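Local coordinates for protein GTP cyclohydrolase 1 type 2 homolog (Escherichia coli, Escherichia coli O157:H7, PDB 1NMP) that belongs to the NIF3 family, binds divalent metal ions, and probably protects against radiation damage, perhaps by helping to degrade radiation-damaged nucleotides, at residues E12-A17 / L98-H103; T40-S45 / T218-I223; A59-H64 / Y94-P99. All coordinates share one frame; numbering follows the deposited sequence.

Contact 1: residues E12-A17 / L98-H103. With MG (magnesium ion), chain H.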
ATOM      1  N   GLU A  12     -53.575 -10.305  -5.899  1.00 17.37           N
ATOM      2  CA  GLU A  12     -54.337 -10.051  -7.131  1.00 18.10           C
ATOM      3  C   GLU A  12     -53.613  -9.062  -8.037  1.00 17.75           C
ATOM      4  O   GLU A  12     -53.532  -9.284  -9.236  1.00 17.67           O
ATOM      5  CB  GLU A  12     -55.713  -9.513  -6.792  1.00 19.97           C
ATOM      6  CG  GLU A  12     -56.599 -10.576  -6.193  1.00 25.36           C
ATOM      7  CD  GLU A  12     -57.930 -10.018  -5.623  1.00 30.19           C
ATOM      8  OE1 GLU A  12     -58.418  -8.914  -6.078  1.00 32.30           O
ATOM      9  OE2 GLU A  12     -58.501 -10.711  -4.717  1.00 32.35           O
ATOM     10  N   LYS A  13     -53.036  -7.984  -7.508  1.00 17.90           N
ATOM     11  CA  LYS A  13     -52.336  -7.069  -8.446  1.00 17.29           C
ATOM     12  C   LYS A  13     -51.167  -7.766  -9.158  1.00 18.21           C
ATOM     13  O   LYS A  13     -50.798  -7.363 -10.279  1.00 19.76           O
ATOM     14  CB  LYS A  13     -51.812  -5.830  -7.712  1.00 16.42           C
ATOM     15  CG  LYS A  13     -50.778  -4.940  -8.554  1.00 16.44           C
ATOM     16  CD  LYS A  13     -51.539  -3.941  -9.488  1.00 16.03           C
ATOM     17  CE  LYS A  13     -50.666  -3.113 -10.488  1.00 14.81           C
ATOM     18  NZ  LYS A  13     -51.656  -2.389 -11.373  1.00 15.53           N
ATOM     19  N   LEU A  14     -50.578  -8.790  -8.508  1.00 17.87           N
ATOM     20  CA  LEU A  14     -49.451  -9.530  -9.090  1.00 16.89           C
ATOM     21  C   LEU A  14     -49.819 -10.914  -9.668  1.00 17.50           C
ATOM     22  O   LEU A  14     -48.918 -11.721  -9.954  1.00 14.43           O
ATOM     23  CB  LEU A  14     -48.346  -9.690  -8.025  1.00 17.14           C
ATOM     24  CG  LEU A  14     -47.517  -8.456  -7.614  1.00 15.55           C
ATOM     25  CD1 LEU A  14     -46.536  -8.844  -6.497  1.00 16.36           C
ATOM     26  CD2 LEU A  14     -46.661  -8.037  -8.815  1.00 16.80           C
ATOM     27  N   ASN A  15     -51.126 -11.167  -9.891  1.00 19.41           N
ATOM     28  CA  ASN A  15     -51.616 -12.484 -10.392  1.00 21.73           C
ATOM     29  C   ASN A  15     -50.763 -13.609  -9.792  1.00 21.46           C
ATOM     30  O   ASN A  15     -50.271 -14.531 -10.494  1.00 20.73           O
ATOM     31  CB  ASN A  15     -51.582 -12.455 -11.919  1.00 24.45           C
ATOM     32  CG  ASN A  15     -52.082 -11.077 -12.457  1.00 29.81           C
ATOM     33  OD1 ASN A  15     -53.260 -10.684 -12.207  1.00 31.53           O
ATOM     34  ND2 ASN A  15     -51.187 -10.315 -13.156  1.00 31.15           N
ATOM     35  N   SER A  16     -50.617 -13.546  -8.464  1.00 21.61           N
ATOM     36  CA  SER A  16     -49.724 -14.470  -7.757  1.00 22.50           C
ATOM     37  C   SER A  16     -50.164 -15.901  -7.718  1.00 23.19           C
ATOM     38  O   SER A  16     -49.326 -16.834  -7.706  1.00 23.64           O
ATOM     39  CB  SER A  16     -49.498 -13.999  -6.308  1.00 22.32           C
ATOM     40  OG  SER A  16     -48.469 -14.757  -5.691  1.00 20.37           O
ATOM     41  N   ALA A  17     -51.479 -16.076  -7.651  1.00 24.68           N
ATOM     42  CA  ALA A  17     -52.085 -17.421  -7.560  1.00 25.67           C
ATOM     43  C   ALA A  17     -51.581 -18.318  -8.678  1.00 25.11           C
ATOM     44  O   ALA A  17     -51.094 -19.436  -8.465  1.00 24.63           O
ATOM     45  CB  ALA A  17     -53.630 -17.279  -7.650  1.00 26.31           C
ATOM     46  N   LEU A  98     -41.207 -14.929  -7.680  1.00 12.65           N
ATOM     47  CA  LEU A  98     -41.440 -14.808  -9.134  1.00 11.47           C
ATOM     48  C   LEU A  98     -42.579 -13.858  -9.597  1.00 12.96           C
ATOM     49  O   LEU A  98     -42.481 -13.202 -10.702  1.00 11.58           O
ATOM     50  CB  LEU A  98     -41.638 -16.186  -9.772  1.00 12.58           C
ATOM     51  CG  LEU A  98     -40.559 -17.206  -9.466  1.00 13.02           C
ATOM     52  CD1 LEU A  98     -40.932 -18.465 -10.289  1.00 13.23           C
ATOM     53  CD2 LEU A  98     -39.174 -16.687  -9.836  1.00 12.84           C
ATOM     54  N   PRO A  99     -43.684 -13.775  -8.823  1.00 12.10           N
ATOM     55  CA  PRO A  99     -44.712 -12.851  -9.305  1.00 12.71           C
ATOM     56  C   PRO A  99     -44.164 -11.406  -9.300  1.00 13.88           C
ATOM     57  O   PRO A  99     -44.569 -10.557 -10.153  1.00 13.25           O
ATOM     58  CB  PRO A  99     -45.841 -13.037  -8.296  1.00 12.74           C
ATOM     59  CG  PRO A  99     -45.721 -14.514  -7.948  1.00 11.99           C
ATOM     60  CD  PRO A  99     -44.236 -14.681  -7.793  1.00 12.68           C
ATOM     61  N   LEU A 100     -43.266 -11.085  -8.351  1.00 13.49           N
ATOM     62  CA  LEU A 100     -42.730  -9.716  -8.362  1.00 12.78           C
ATOM     63  C   LEU A 100     -41.567  -9.618  -9.402  1.00 14.04           C
ATOM     64  O   LEU A 100     -41.009  -8.509  -9.685  1.00 13.97           O
ATOM     65  CB  LEU A 100     -42.281  -9.301  -6.965  1.00 11.10           C
ATOM     66  CG  LEU A 100     -41.788  -7.861  -6.816  1.00  8.79           C
ATOM     67  CD1 LEU A 100     -42.897  -6.933  -7.283  1.00  9.69           C
ATOM     68  CD2 LEU A 100     -41.495  -7.618  -5.305  1.00  9.42           C
ATOM     69  N   ASP A 101     -41.169 -10.756  -9.980  1.00 13.95           N
ATOM     70  CA  ASP A 101     -40.113 -10.665 -11.020  1.00 14.30           C
ATOM     71  C   ASP A 101     -40.784 -10.329 -12.345  1.00 14.44           C
ATOM     72  O   ASP A 101     -40.296  -9.501 -13.096  1.00 15.71           O
ATOM     73  CB  ASP A 101     -39.319 -12.009 -11.210  1.00 13.91           C
ATOM     74  CG  ASP A 101     -38.000 -12.090 -10.374  1.00 15.65           C
ATOM     75  OD1 ASP A 101     -37.744 -13.165  -9.768  1.00 15.41           O
ATOM     76  OD2 ASP A 101     -37.210 -11.089 -10.323  1.00 16.98           O
ATOM     77  N   ALA A 102     -41.949 -10.925 -12.594  1.00 14.42           N
ATOM     78  CA  ALA A 102     -42.589 -10.837 -13.884  1.00 14.81           C
ATOM     79  C   ALA A 102     -43.660  -9.832 -14.162  1.00 15.50           C
ATOM     80  O   ALA A 102     -43.907  -9.553 -15.317  1.00 15.06           O
ATOM     81  CB  ALA A 102     -43.105 -12.254 -14.294  1.00 13.14           C
ATOM     82  N   HIS A 103     -44.340  -9.297 -13.155  1.00 15.25           N
ATOM     83  CA  HIS A 103     -45.373  -8.326 -13.478  1.00 14.63           C
ATOM     84  C   HIS A 103     -44.963  -7.302 -14.586  1.00 13.48           C
ATOM     85  O   HIS A 103     -43.921  -6.631 -14.453  1.00 12.01           O
ATOM     86  CB  HIS A 103     -45.745  -7.607 -12.221  1.00 15.18           C
ATOM     87  CG  HIS A 103     -47.082  -7.008 -12.316  1.00 16.08           C
ATOM     88  ND1 HIS A 103     -47.276  -5.661 -12.548  1.00 16.49           N
ATOM     89  CD2 HIS A 103     -48.307  -7.585 -12.329  1.00 16.87           C
ATOM     90  CE1 HIS A 103     -48.570  -5.430 -12.699  1.00 15.99           C
ATOM     91  NE2 HIS A 103     -49.219  -6.581 -12.567  1.00 18.74           N
TER
HETATM   92 MG    MG H 302     -35.946 -12.593  -8.784  1.00 24.81          MG
HETATM   93  O   HOH W   1     -46.685 -11.136 -11.669  1.00 16.86           O
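L14 packs against helix 98-102 with both of its methyl branches. With CG beside the backbone N (chi1 -72°) and an extended chi2, its CD2 reaches into the corner between P99 O, at 3.5 Å, and H103 CB, at 3.6 Å. CD1 instead meets CD1 of L100 at 4.2 Å, so the leucine fork divides between L100 and the corner of H103 CB and the P99 carbonyl. P99 turns its ring toward the segment 12-17, with CG 3.6 Å from S16 OG; a proline fits the first turn of a helix, where no backbone N-H is needed. One water joins the backbones, donating to L14 O at 2.9 Å and to P99 O at 2.7 Å. The H103 imidazole crosses K13 at about a right angle; its NE2 lies 2.9 Å from K13 O, which is set obliquely to the ring and too badly angled for a hydrogen bond. Beyond this shell, L106 N is hydrogen-bonded to H103 ND1 and so limits the turning of the ring, while the K13 ammonium forms a salt bridge with E105. Helix 3-13 ends here in a Schellman motif, with N15 at positive phi as C-prime. Facing away, D101 holds a magnesium ion with both carboxylate oxygens, OD1 at 2.1 Å, and N108 is hydrogen-bonded to OD2. The contact joins the C-terminal end of helix 3-13 to the short helix 98-102, which turns D101 to the metal site of this NIF3-family protein.

Contact 2: residues T40-S45 / T218-I223. With MG (magnesium ion), chain H; MG (magnesium ion), chain G.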
ATOM      1  N   THR A  40     -40.180  -1.950   3.431  1.00 12.79           N
ATOM      2  CA  THR A  40     -39.956  -2.958   2.377  1.00 11.77           C
ATOM      3  C   THR A  40     -38.476  -2.955   1.997  1.00 10.93           C
ATOM      4  O   THR A  40     -37.733  -2.022   2.332  1.00 10.03           O
ATOM      5  CB  THR A  40     -40.847  -2.631   1.133  1.00 12.73           C
ATOM      6  OG1 THR A  40     -40.410  -1.389   0.565  1.00 12.95           O
ATOM      7  CG2 THR A  40     -42.296  -2.373   1.559  1.00 11.22           C
ATOM      8  N   GLY A  41     -38.039  -4.008   1.323  1.00 10.29           N
ATOM      9  CA  GLY A  41     -36.650  -4.068   0.890  1.00 11.55           C
ATOM     10  C   GLY A  41     -36.456  -5.268  -0.014  1.00 10.87           C
ATOM     11  O   GLY A  41     -37.392  -6.077  -0.186  1.00  9.53           O
ATOM     12  N   VAL A  42     -35.260  -5.428  -0.567  1.00  9.91           N
ATOM     13  CA  VAL A  42     -35.019  -6.580  -1.430  1.00  9.51           C
ATOM     14  C   VAL A  42     -35.103  -7.955  -0.702  1.00 10.72           C
ATOM     15  O   VAL A  42     -35.704  -8.897  -1.233  1.00  8.69           O
ATOM     16  CB  VAL A  42     -33.652  -6.446  -2.137  1.00  8.65           C
ATOM     17  CG1 VAL A  42     -33.341  -7.737  -2.955  1.00  5.96           C
ATOM     18  CG2 VAL A  42     -33.667  -5.175  -3.042  1.00  2.60           C
ATOM     19  N   THR A  43     -34.565  -8.055   0.523  1.00 11.68           N
ATOM     20  CA  THR A  43     -34.533  -9.348   1.228  1.00 11.13           C
ATOM     21  C   THR A  43     -34.766  -9.121   2.688  1.00 11.91           C
ATOM     22  O   THR A  43     -34.290  -8.122   3.224  1.00 12.99           O
ATOM     23  CB  THR A  43     -33.158  -9.984   1.035  1.00 12.62           C
ATOM     24  OG1 THR A  43     -33.023 -10.281  -0.367  1.00 11.76           O
ATOM     25  CG2 THR A  43     -32.969 -11.269   1.908  1.00 11.82           C
ATOM     26  N   ALA A  44     -35.542 -10.003   3.316  1.00 11.36           N
ATOM     27  CA  ALA A  44     -35.828  -9.890   4.752  1.00 12.09           C
ATOM     28  C   ALA A  44     -34.611 -10.358   5.566  1.00 12.16           C
ATOM     29  O   ALA A  44     -34.661 -11.405   6.193  1.00 12.05           O
ATOM     30  CB  ALA A  44     -37.110 -10.732   5.158  1.00 10.85           C
ATOM     31  N   SER A  45     -33.581  -9.493   5.612  1.00 11.99           N
ATOM     32  CA  SER A  45     -32.310  -9.691   6.289  1.00 10.59           C
ATOM     33  C   SER A  45     -32.510  -9.191   7.695  1.00 11.24           C
ATOM     34  O   SER A  45     -33.420  -8.441   7.909  1.00  9.23           O
ATOM     35  CB  SER A  45     -31.286  -8.772   5.637  1.00 10.32           C
ATOM     36  OG  SER A  45     -31.754  -7.390   5.685  1.00  7.31           O
ATOM     37  N   THR A 218     -29.936  -5.606  -9.389  1.00 11.46           N
ATOM     38  CA  THR A 218     -30.951  -5.697 -10.461  1.00 11.48           C
ATOM     39  C   THR A 218     -32.313  -5.959  -9.865  1.00 11.77           C
ATOM     40  O   THR A 218     -33.372  -5.863 -10.607  1.00  9.35           O
ATOM     41  CB  THR A 218     -30.680  -6.819 -11.487  1.00 10.88           C
ATOM     42  OG1 THR A 218     -30.598  -8.057 -10.791  1.00 12.50           O
ATOM     43  CG2 THR A 218     -29.363  -6.597 -12.211  1.00 11.44           C
ATOM     44  N   GLU A 219     -32.327  -6.252  -8.542  1.00 11.82           N
ATOM     45  CA  GLU A 219     -33.615  -6.527  -7.881  1.00 12.23           C
ATOM     46  C   GLU A 219     -34.208  -5.515  -6.895  1.00 13.11           C
ATOM     47  O   GLU A 219     -35.156  -5.831  -6.118  1.00 11.66           O
ATOM     48  CB  GLU A 219     -33.589  -7.966  -7.333  1.00 14.06           C
ATOM     49  CG  GLU A 219     -33.741  -8.887  -8.559  1.00 15.62           C
ATOM     50  CD  GLU A 219     -33.941 -10.352  -8.248  1.00 16.81           C
ATOM     51  OE1 GLU A 219     -34.427 -11.093  -9.172  1.00 17.52           O
ATOM     52  OE2 GLU A 219     -33.622 -10.785  -7.105  1.00 18.28           O
ATOM     53  N   ARG A 220     -33.728  -4.257  -6.985  1.00 12.58           N
ATOM     54  CA  ARG A 220     -34.289  -3.203  -6.150  1.00 12.45           C
ATOM     55  C   ARG A 220     -35.509  -2.594  -6.844  1.00 13.32           C
ATOM     56  O   ARG A 220     -36.417  -2.099  -6.159  1.00 14.37           O
ATOM     57  CB  ARG A 220     -33.315  -2.064  -5.929  1.00 12.25           C
ATOM     58  CG  ARG A 220     -32.224  -2.350  -4.990  1.00 10.90           C
ATOM     59  CD  ARG A 220     -31.271  -1.175  -5.041  1.00 12.04           C
ATOM     60  NE  ARG A 220     -30.744  -1.031  -6.397  1.00 13.00           N
ATOM     61  CZ  ARG A 220     -29.548  -0.532  -6.681  1.00 12.88           C
ATOM     62  NH1 ARG A 220     -28.750  -0.125  -5.705  1.00 15.54           N
ATOM     63  NH2 ARG A 220     -29.114  -0.509  -7.933  1.00 13.80           N
ATOM     64  N   GLY A 221     -35.543  -2.659  -8.179  1.00 13.34           N
ATOM     65  CA  GLY A 221     -36.629  -2.067  -8.982  1.00 13.63           C
ATOM     66  C   GLY A 221     -38.072  -2.448  -8.686  1.00 13.59           C
ATOM     67  O   GLY A 221     -38.995  -1.592  -8.509  1.00 11.86           O
ATOM     68  N   GLY A 222     -38.287  -3.747  -8.599  1.00 13.13           N
ATOM     69  CA  GLY A 222     -39.652  -4.205  -8.346  1.00 13.59           C
ATOM     70  C   GLY A 222     -40.202  -3.946  -6.942  1.00 12.77           C
ATOM     71  O   GLY A 222     -41.320  -3.446  -6.815  1.00 10.68           O
ATOM     72  N   ILE A 223     -39.466  -4.268  -5.872  1.00 11.37           N
ATOM     73  CA  ILE A 223     -40.087  -4.035  -4.600  1.00 10.10           C
ATOM     74  C   ILE A 223     -40.203  -2.496  -4.389  1.00 11.33           C
ATOM     75  O   ILE A 223     -41.099  -2.017  -3.653  1.00  9.91           O
ATOM     76  CB  ILE A 223     -39.305  -4.728  -3.513  1.00  8.44           C
ATOM     77  CG1 ILE A 223     -39.879  -4.315  -2.138  1.00  5.66           C
ATOM     78  CG2 ILE A 223     -37.842  -4.375  -3.680  1.00  7.00           C
ATOM     79  CD1 ILE A 223     -41.267  -4.994  -1.851  1.00  7.27           C
TER
HETATM   80 MG    MG H 302     -35.946 -12.593  -8.784  1.00 24.81          MG
HETATM   81 MG    MG G 301     -34.292 -13.195  -7.420  1.00 55.02          MG
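OE1 of E219, whose backbone carbonyl touches V42, is gripped by three partners: it binds one magnesium ion at 2.2 Å, lies 2.7 Å from the second, and accepts a hydrogen bond from T172 OG1. OE2 reaches the second ion at 2.5 Å, as a carboxylate with two oxygens can when two metals lie close together. Away from the carboxylate, V42 CG2 packs 3.5 Å from the carbonyl E219 O and 3.7 Å from CG of R220, whose guanidinium leads off to L150 O. This is where helix 220-233 begins to lie over the mixed sheet, at the C-terminal end of strand 37-41, an end of parallel strands where alpha/beta proteins commonly place their sites. I223 points at the strand: CG1 stands anti to the backbone N (chi1 173°), which brings it within 3.6 Å of G41 O and 3.8 Å of T40 CB. Glycine suits position 41, where the backbone is almost fully stretched just before the chain turns a corner at V42. T40 keeps its methine against I223 while its hydroxyl is hydrogen-bonded to S227, one turn further along the helix. Past the corner, T43 OG1 is hydrogen-bonded to E197 of a neighbouring subunit.

Contact 3: residues A59-H64 / Y94-P99. With MG (magnesium ion), chain H.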
ATOM      1  N   ALA A  59     -45.599  -4.223   9.229  1.00 12.79           N
ATOM      2  CA  ALA A  59     -45.304  -5.243   8.223  1.00 12.40           C
ATOM      3  C   ALA A  59     -44.028  -4.881   7.419  1.00 11.65           C
ATOM      4  O   ALA A  59     -43.607  -3.713   7.332  1.00  9.22           O
ATOM      5  CB  ALA A  59     -46.508  -5.418   7.223  1.00 10.92           C
ATOM      6  N   VAL A  60     -43.452  -5.920   6.830  1.00 11.52           N
ATOM      7  CA  VAL A  60     -42.268  -5.830   5.992  1.00 10.88           C
ATOM      8  C   VAL A  60     -42.711  -6.636   4.760  1.00 11.15           C
ATOM      9  O   VAL A  60     -43.351  -7.683   4.901  1.00 10.36           O
ATOM     10  CB  VAL A  60     -41.113  -6.602   6.626  1.00 10.18           C
ATOM     11  CG1 VAL A  60     -39.964  -6.736   5.614  1.00  9.99           C
ATOM     12  CG2 VAL A  60     -40.621  -5.919   7.886  1.00  9.95           C
ATOM     13  N   ILE A  61     -42.425  -6.122   3.558  1.00 10.29           N
ATOM     14  CA  ILE A  61     -42.706  -6.823   2.341  1.00  8.04           C
ATOM     15  C   ILE A  61     -41.350  -6.853   1.614  1.00  9.05           C
ATOM     16  O   ILE A  61     -40.634  -5.804   1.544  1.00  8.91           O
ATOM     17  CB  ILE A  61     -43.700  -6.058   1.446  1.00  6.79           C
ATOM     18  CG1 ILE A  61     -44.990  -5.866   2.175  1.00  6.58           C
ATOM     19  CG2 ILE A  61     -43.946  -6.869   0.173  1.00  4.12           C
ATOM     20  CD1 ILE A  61     -46.035  -5.148   1.248  1.00  6.78           C
ATOM     21  N   VAL A  62     -40.997  -8.022   1.058  1.00  9.55           N
ATOM     22  CA  VAL A  62     -39.712  -8.184   0.365  1.00  9.86           C
ATOM     23  C   VAL A  62     -39.893  -9.039  -0.886  1.00 10.50           C
ATOM     24  O   VAL A  62     -40.936  -9.678  -1.049  1.00 11.62           O
ATOM     25  CB  VAL A  62     -38.667  -8.979   1.293  1.00 11.35           C
ATOM     26  CG1 VAL A  62     -38.244  -8.154   2.520  1.00  7.93           C
ATOM     27  CG2 VAL A  62     -39.292 -10.353   1.708  1.00 10.44           C
ATOM     28  N   HIS A  63     -38.853  -9.130  -1.730  1.00 10.07           N
ATOM     29  CA  HIS A  63     -38.874 -10.044  -2.901  1.00  9.05           C
ATOM     30  C   HIS A  63     -38.358 -11.469  -2.425  1.00  9.62           C
ATOM     31  O   HIS A  63     -38.819 -12.543  -2.907  1.00  8.48           O
ATOM     32  CB  HIS A  63     -37.955  -9.431  -3.960  1.00  8.04           C
ATOM     33  CG  HIS A  63     -37.701 -10.292  -5.160  1.00  6.61           C
ATOM     34  ND1 HIS A  63     -38.713 -10.877  -5.882  1.00  5.10           N
ATOM     35  CD2 HIS A  63     -36.550 -10.599  -5.804  1.00  4.83           C
ATOM     36  CE1 HIS A  63     -38.199 -11.520  -6.913  1.00  3.52           C
ATOM     37  NE2 HIS A  63     -36.885 -11.356  -6.889  1.00  2.55           N
ATOM     38  N   HIS A  64     -37.380 -11.473  -1.502  1.00 10.04           N
ATOM     39  CA  HIS A  64     -36.788 -12.719  -0.947  1.00 12.00           C
ATOM     40  C   HIS A  64     -37.111 -12.968   0.511  1.00 12.14           C
ATOM     41  O   HIS A  64     -36.501 -12.333   1.389  1.00 13.40           O
ATOM     42  CB  HIS A  64     -35.268 -12.687  -1.050  1.00 13.32           C
ATOM     43  CG  HIS A  64     -34.766 -12.579  -2.466  1.00 14.95           C
ATOM     44  ND1 HIS A  64     -33.927 -11.562  -2.876  1.00 17.10           N
ATOM     45  CD2 HIS A  64     -34.953 -13.373  -3.550  1.00 15.33           C
ATOM     46  CE1 HIS A  64     -33.612 -11.739  -4.152  1.00 18.47           C
ATOM     47  NE2 HIS A  64     -34.224 -12.828  -4.586  1.00 17.18           N
ATOM     48  N   TYR A  94     -44.244 -10.382   4.652  1.00 12.29           N
ATOM     49  CA  TYR A  94     -44.873 -10.821   3.395  1.00 12.63           C
ATOM     50  C   TYR A  94     -43.738 -10.898   2.397  1.00 12.12           C
ATOM     51  O   TYR A  94     -42.848 -10.061   2.411  1.00 13.08           O
ATOM     52  CB  TYR A  94     -45.846  -9.777   2.814  1.00 11.31           C
ATOM     53  CG  TYR A  94     -47.035  -9.456   3.672  1.00 11.48           C
ATOM     54  CD1 TYR A  94     -48.276 -10.036   3.415  1.00 12.12           C
ATOM     55  CD2 TYR A  94     -46.949  -8.475   4.639  1.00 10.92           C
ATOM     56  CE1 TYR A  94     -49.422  -9.647   4.065  1.00 11.50           C
ATOM     57  CE2 TYR A  94     -48.061  -8.072   5.308  1.00 13.86           C
ATOM     58  CZ  TYR A  94     -49.309  -8.677   4.993  1.00 12.72           C
ATOM     59  OH  TYR A  94     -50.407  -8.260   5.639  1.00 13.07           O
ATOM     60  N   GLY A  95     -43.794 -11.866   1.502  1.00 13.24           N
ATOM     61  CA  GLY A  95     -42.766 -11.973   0.487  1.00 12.20           C
ATOM     62  C   GLY A  95     -43.373 -12.391  -0.807  1.00 12.91           C
ATOM     63  O   GLY A  95     -44.307 -13.205  -0.762  1.00 12.58           O
ATOM     64  N   TRP A  96     -42.881 -11.828  -1.941  1.00 12.43           N
ATOM     65  CA  TRP A  96     -43.329 -12.206  -3.297  1.00 10.30           C
ATOM     66  C   TRP A  96     -42.096 -12.389  -4.162  1.00 11.60           C
ATOM     67  O   TRP A  96     -41.342 -11.432  -4.414  1.00 11.83           O
ATOM     68  CB  TRP A  96     -44.220 -11.121  -3.904  1.00  8.54           C
ATOM     69  CG  TRP A  96     -45.678 -11.290  -3.539  1.00  8.29           C
ATOM     70  CD1 TRP A  96     -46.605 -12.162  -4.127  1.00  8.12           C
ATOM     71  CD2 TRP A  96     -46.366 -10.636  -2.490  1.00  6.03           C
ATOM     72  NE1 TRP A  96     -47.815 -12.074  -3.491  1.00  5.66           N
ATOM     73  CE2 TRP A  96     -47.698 -11.145  -2.471  1.00  8.73           C
ATOM     74  CE3 TRP A  96     -45.996  -9.673  -1.542  1.00  7.82           C
ATOM     75  CZ2 TRP A  96     -48.678 -10.700  -1.511  1.00  6.41           C
ATOM     76  CZ3 TRP A  96     -46.978  -9.235  -0.572  1.00  9.04           C
ATOM     77  CH2 TRP A  96     -48.292  -9.762  -0.586  1.00  8.28           C
ATOM     78  N   HIS A  97     -41.916 -13.597  -4.674  1.00 11.51           N
ATOM     79  CA  HIS A  97     -40.747 -13.928  -5.458  1.00 12.97           C
ATOM     80  C   HIS A  97     -41.033 -13.820  -6.945  1.00 12.51           C
ATOM     81  O   HIS A  97     -41.138 -12.684  -7.445  1.00 14.90           O
ATOM     82  CB  HIS A  97     -40.239 -15.349  -5.068  1.00 14.46           C
ATOM     83  CG  HIS A  97     -38.923 -15.717  -5.684  1.00 14.31           C
ATOM     84  ND1 HIS A  97     -38.663 -16.979  -6.174  1.00 17.33           N
ATOM     85  CD2 HIS A  97     -37.824 -14.970  -5.969  1.00 16.52           C
ATOM     86  CE1 HIS A  97     -37.468 -16.992  -6.755  1.00 17.13           C
ATOM     87  NE2 HIS A  97     -36.941 -15.784  -6.647  1.00 17.85           N
ATOM     88  N   LEU A  98     -41.207 -14.929  -7.680  1.00 12.65           N
ATOM     89  CA  LEU A  98     -41.440 -14.808  -9.134  1.00 11.47           C
ATOM     90  C   LEU A  98     -42.579 -13.858  -9.597  1.00 12.96           C
ATOM     91  O   LEU A  98     -42.481 -13.202 -10.702  1.00 11.58           O
ATOM     92  CB  LEU A  98     -41.638 -16.186  -9.772  1.00 12.58           C
ATOM     93  CG  LEU A  98     -40.559 -17.206  -9.466  1.00 13.02           C
ATOM     94  CD1 LEU A  98     -40.932 -18.465 -10.289  1.00 13.23           C
ATOM     95  CD2 LEU A  98     -39.174 -16.687  -9.836  1.00 12.84           C
ATOM     96  N   PRO A  99     -43.684 -13.775  -8.823  1.00 12.10           N
ATOM     97  CA  PRO A  99     -44.712 -12.851  -9.305  1.00 12.71           C
ATOM     98  C   PRO A  99     -44.164 -11.406  -9.300  1.00 13.88           C
ATOM     99  O   PRO A  99     -44.569 -10.557 -10.153  1.00 13.25           O
ATOM    100  CB  PRO A  99     -45.841 -13.037  -8.296  1.00 12.74           C
ATOM    101  CG  PRO A  99     -45.721 -14.514  -7.948  1.00 11.99           C
ATOM    102  CD  PRO A  99     -44.236 -14.681  -7.793  1.00 12.68           C
TER
HETATM  103 MG    MG H 302     -35.946 -12.593  -8.784  1.00 24.81          MG
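The imidazole of H63 lies with its edge toward two backbone carbonyls, W96 O and H97 O, while its CD2 rests over one face of the H64 ring, 3.4 Å above the plane. H97 meets H63 obliquely, the two planes 43° apart, and one of its own faces carries L98 CD2. These three histidines form an aromatic cluster at the C-terminal ends of two adjacent parallel strands, 59-62 and 92-95, which helix 77-88 connects as a beta-alpha-beta unit. Further back along the strands the rings are met at their rims: A59 CB lies 3.6 Å from CE2 of Y94, in the ring plane, and I61 CG2 is 3.9 Å from CE3 of W96. A small residue suits position 59, where the edge of the Y94 ring comes up to CB, and helix 3-13 covers I61 and W96 through I10. The backbones are paired by Y94 N to V60 O (2.9 Å), V62 N to Y94 O (3.1 Å) and W96 N to V62 O (3.0 Å). Outside the pair, D21 is hydrogen-bonded to ND1 of H97. H63 swings its ring toward the loop that follows strand 92-95, with CG anti to the backbone N (chi1 173°). There ND1 donates to a lone pair of W96 O at 3.1 Å, bent to 149° at the hydrogen, and NE2 is turned onto a magnesium ion at 2.5 Å.

All three contacts converge on one magnesium ion, bound by D101 of contact 1, E219 of contact 2 and H63 of contact 3. D101 OD2 and E219 OE1 come within 3.0 Å of each other, a closeness of like charges that the shared cation probably makes tolerable, and H63 CE1 lies 3.3 Å from D101 OD1. Contacts 1 and 3 share L98 and P99; the loop W96-H97 leads from strand 92-95 into the helix that carries D101. Contacts 2 and 3 use neighbouring strands of one sheet, and T43 OG1 is probably hydrogen-bonded to H64 ND1 at 3.0 Å. Between contacts 1 and 2, L100 CD2 packs 3.9 Å from I223 CA.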